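PDB 3K25: Slr1438 protein from Synechocystis sp., which is of uncharacterised function but belongs to the aldose 1-epimerase family and so probably binds a carbohydrate and may act as an isomerase. Local coordinates for residues 204-209 and 242-247. Sequence-based numbering, arbitrary orientation.
Sequences PELDLA and LWTVAG
Antiparallel pairing joins strand 205-209 to strand 242-245 within a beta-sheet of the galactose mutarotase-like fold, with A246 N, just after the second strand, hydrogen-bonded to P204 O, just before the first. L208 and L242 form a hydrogen-bonded pair, L242 N giving to L208 O at 2.7 Å and L208 N to L242 O at 2.9 Å. L206 and T244 form the next: L206 N reaches T244 O nearly straight (172°), whereas the return bond from T244 N to L206 O is weak. E205, D207, W243 and V245 share one face. E205 starts with CB near T244 O; CG, anti to the backbone N (chi1 173°), lies 3.5 Å from W243 CZ3, and the extended chain carries CD to the indole edge, in the ring plane, and OE2 beside the same edge. D207 OD2 approaches W243 CE3 obliquely at 3.6 Å, while H164 and Y250 also meet the indole. On the other face, L206 CB packs on T244 CG2, and L208 CD2 lies alongside L242 CD2 at 3.6 Å; T244 OG1 is hydrogen-bonded to K172 NZ. An alanine in place of W243 would probably cost E205 and D207 their aromatic neighbour and H164 and Y250 their ring contacts. One sheet face thus bears W243 and two carboxylates, the other is mainly aliphatic, and E205 probably sets negative charge against the slightly positive C-H edge.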
ATOM      1  N   PRO A 204     -10.592 -16.962  10.855  1.00 74.47           N
ATOM      2  CA  PRO A 204     -11.076 -15.717  11.459  1.00 71.96           C
ATOM      3  C   PRO A 204     -10.197 -14.515  11.134  1.00 64.46           C
ATOM      4  O   PRO A 204     -10.701 -13.421  10.874  1.00 60.90           O
ATOM      5  CB  PRO A 204     -11.083 -16.044  12.946  1.00 76.77           C
ATOM      6  CG  PRO A 204     -11.428 -17.491  12.953  1.00 82.12           C
ATOM      7  CD  PRO A 204     -10.532 -18.033  11.865  1.00 81.95           C
ATOM      8  N   GLU A 205      -8.885 -14.719  11.152  1.00 61.07           N
ATOM      9  CA  GLU A 205      -7.949 -13.644  10.853  1.00 53.45           C
ATOM     10  C   GLU A 205      -6.558 -14.171  10.523  1.00 48.24           C
ATOM     11  O   GLU A 205      -5.994 -14.976  11.260  1.00 52.10           O
ATOM     12  CB  GLU A 205      -7.872 -12.669  12.028  1.00 56.59           C
ATOM     13  CG  GLU A 205      -6.789 -11.611  11.883  1.00 65.29           C
ATOM     14  CD  GLU A 205      -6.851 -10.554  12.974  1.00 67.96           C
ATOM     15  OE1 GLU A 205      -7.016 -10.921  14.155  1.00 70.44           O
ATOM     16  OE2 GLU A 205      -6.726  -9.356  12.658  1.00 67.59           O
ATOM     17  N   LEU A 206      -6.021 -13.711   9.401  1.00 54.81           N
ATOM     18  CA  LEU A 206      -4.696 -14.102   8.940  1.00 48.53           C
ATOM     19  C   LEU A 206      -3.838 -12.844   8.764  1.00 38.68           C
ATOM     20  O   LEU A 206      -4.133 -11.988   7.924  1.00 35.91           O
ATOM     21  CB  LEU A 206      -4.813 -14.854   7.608  1.00 47.69           C
ATOM     22  CG  LEU A 206      -4.520 -16.361   7.559  1.00 50.91           C
ATOM     23  CD1 LEU A 206      -5.373 -17.096   8.569  1.00 57.89           C
ATOM     24  CD2 LEU A 206      -4.779 -16.891   6.154  1.00 51.10           C
ATOM     25  N   ASP A 207      -2.788 -12.716   9.566  1.00 47.89           N
ATOM     26  CA  ASP A 207      -1.908 -11.555   9.479  1.00 40.16           C
ATOM     27  C   ASP A 207      -0.489 -12.077   9.343  1.00 37.68           C
ATOM     28  O   ASP A 207       0.291 -12.026  10.291  1.00 38.30           O
ATOM     29  CB  ASP A 207      -2.039 -10.696  10.743  1.00 41.39           C
ATOM     30  CG  ASP A 207      -1.391  -9.326  10.596  1.00 37.45           C
ATOM     31  OD1 ASP A 207      -0.154  -9.241  10.425  1.00 36.62           O
ATOM     32  OD2 ASP A 207      -2.124  -8.321  10.647  1.00 38.74           O
ATOM     33  N   LEU A 208      -0.163 -12.571   8.154  1.00 46.56           N
ATOM     34  CA  LEU A 208       1.147 -13.156   7.897  1.00 44.31           C
ATOM     35  C   LEU A 208       2.195 -12.260   7.222  1.00 39.98           C
ATOM     36  O   LEU A 208       1.911 -11.553   6.247  1.00 38.32           O
ATOM     37  CB  LEU A 208       0.975 -14.437   7.071  1.00 44.87           C
ATOM     38  CG  LEU A 208      -0.146 -15.427   7.444  1.00 49.83           C
ATOM     39  CD1 LEU A 208      -0.397 -15.429   8.954  1.00 49.89           C
ATOM     40  CD2 LEU A 208      -1.420 -15.039   6.714  1.00 49.17           C
ATOM     41  N   ALA A 209       3.418 -12.313   7.749  1.00 39.65           N
ATOM     42  CA  ALA A 209       4.528 -11.540   7.205  1.00 33.63           C
ATOM     43  C   ALA A 209       5.635 -12.468   6.692  1.00 34.20           C
ATOM     44  O   ALA A 209       6.391 -13.045   7.483  1.00 37.22           O
ATOM     45  CB  ALA A 209       5.085 -10.602   8.271  1.00 28.36           C
ATOM     46  N   LEU A 242       0.374 -10.573   4.244  1.00 25.34           N
ATOM     47  CA  LEU A 242      -0.961 -11.019   3.859  1.00 30.25           C
ATOM     48  C   LEU A 242      -1.952 -10.746   4.990  1.00 33.67           C
ATOM     49  O   LEU A 242      -1.810 -11.278   6.080  1.00 35.74           O
ATOM     50  CB  LEU A 242      -0.931 -12.499   3.503  1.00 33.54           C
ATOM     51  CG  LEU A 242      -2.233 -12.969   2.865  1.00 39.49           C
ATOM     52  CD1 LEU A 242      -1.934 -13.995   1.782  1.00 41.46           C
ATOM     53  CD2 LEU A 242      -3.152 -13.524   3.949  1.00 45.73           C
ATOM     54  N   TRP A 243      -2.949  -9.907   4.714  1.00 38.93           N
ATOM     55  CA  TRP A 243      -3.969  -9.492   5.686  1.00 44.50           C
ATOM     56  C   TRP A 243      -5.359  -9.904   5.208  1.00 48.79           C
ATOM     57  O   TRP A 243      -5.694  -9.759   4.032  1.00 46.68           O
ATOM     58  CB  TRP A 243      -3.892  -7.966   5.836  1.00 43.41           C
ATOM     59  CG  TRP A 243      -4.942  -7.242   6.695  1.00 49.49           C
ATOM     60  CD1 TRP A 243      -5.508  -6.005   6.431  1.00 47.61           C
ATOM     61  CD2 TRP A 243      -5.421  -7.618   7.988  1.00 54.53           C
ATOM     62  NE1 TRP A 243      -6.291  -5.598   7.483  1.00 48.79           N
ATOM     63  CE2 TRP A 243      -6.258  -6.566   8.452  1.00 55.62           C
ATOM     64  CE3 TRP A 243      -5.223  -8.732   8.806  1.00 60.56           C
ATOM     65  CZ2 TRP A 243      -6.888  -6.604   9.692  1.00 60.43           C
ATOM     66  CZ3 TRP A 243      -5.851  -8.767  10.042  1.00 66.89           C
ATOM     67  CH2 TRP A 243      -6.673  -7.707  10.471  1.00 65.71           C
ATOM     68  N   THR A 244      -6.169 -10.422   6.121  1.00 50.81           N
ATOM     69  CA  THR A 244      -7.524 -10.836   5.781  1.00 56.89           C
ATOM     70  C   THR A 244      -8.289 -11.213   7.040  1.00 62.46           C
ATOM     71  O   THR A 244      -7.713 -11.744   7.988  1.00 62.74           O
ATOM     72  CB  THR A 244      -7.519 -12.031   4.800  1.00 59.81           C
ATOM     73  OG1 THR A 244      -8.865 -12.466   4.569  1.00 66.55           O
ATOM     74  CG2 THR A 244      -6.708 -13.183   5.358  1.00 64.59           C
ATOM     75  N   VAL A 245      -9.584 -10.918   7.059  1.00 47.50           N
ATOM     76  CA  VAL A 245     -10.410 -11.237   8.218  1.00 55.70           C
ATOM     77  C   VAL A 245     -11.770 -11.800   7.826  1.00 63.78           C
ATOM     78  O   VAL A 245     -12.324 -11.472   6.767  1.00 62.81           O
ATOM     79  CB  VAL A 245     -10.651  -9.993   9.119  1.00 52.59           C
ATOM     80  CG1 VAL A 245      -9.326  -9.351   9.494  1.00 47.21           C
ATOM     81  CG2 VAL A 245     -11.557  -9.004   8.413  1.00 50.33           C
ATOM     82  N   ALA A 246     -12.301 -12.655   8.695  1.00 64.02           N
ATOM     83  CA  ALA A 246     -13.600 -13.269   8.474  1.00 70.72           C
ATOM     84  C   ALA A 246     -14.644 -12.170   8.267  1.00 70.38           C
ATOM     85  O   ALA A 246     -14.697 -11.205   9.035  1.00 68.84           O
ATOM     86  CB  ALA A 246     -13.974 -14.136   9.679  1.00 77.05           C
ATOM     87  N   GLY A 247     -15.459 -12.308   7.225  1.00 80.71           N
ATOM     88  CA  GLY A 247     -16.482 -11.311   6.963  1.00 80.17           C
ATOM     89  C   GLY A 247     -16.141 -10.323   5.860  1.00 74.13           C
ATOM     90  O   GLY A 247     -16.698 -10.402   4.763  1.00 75.46           O
TER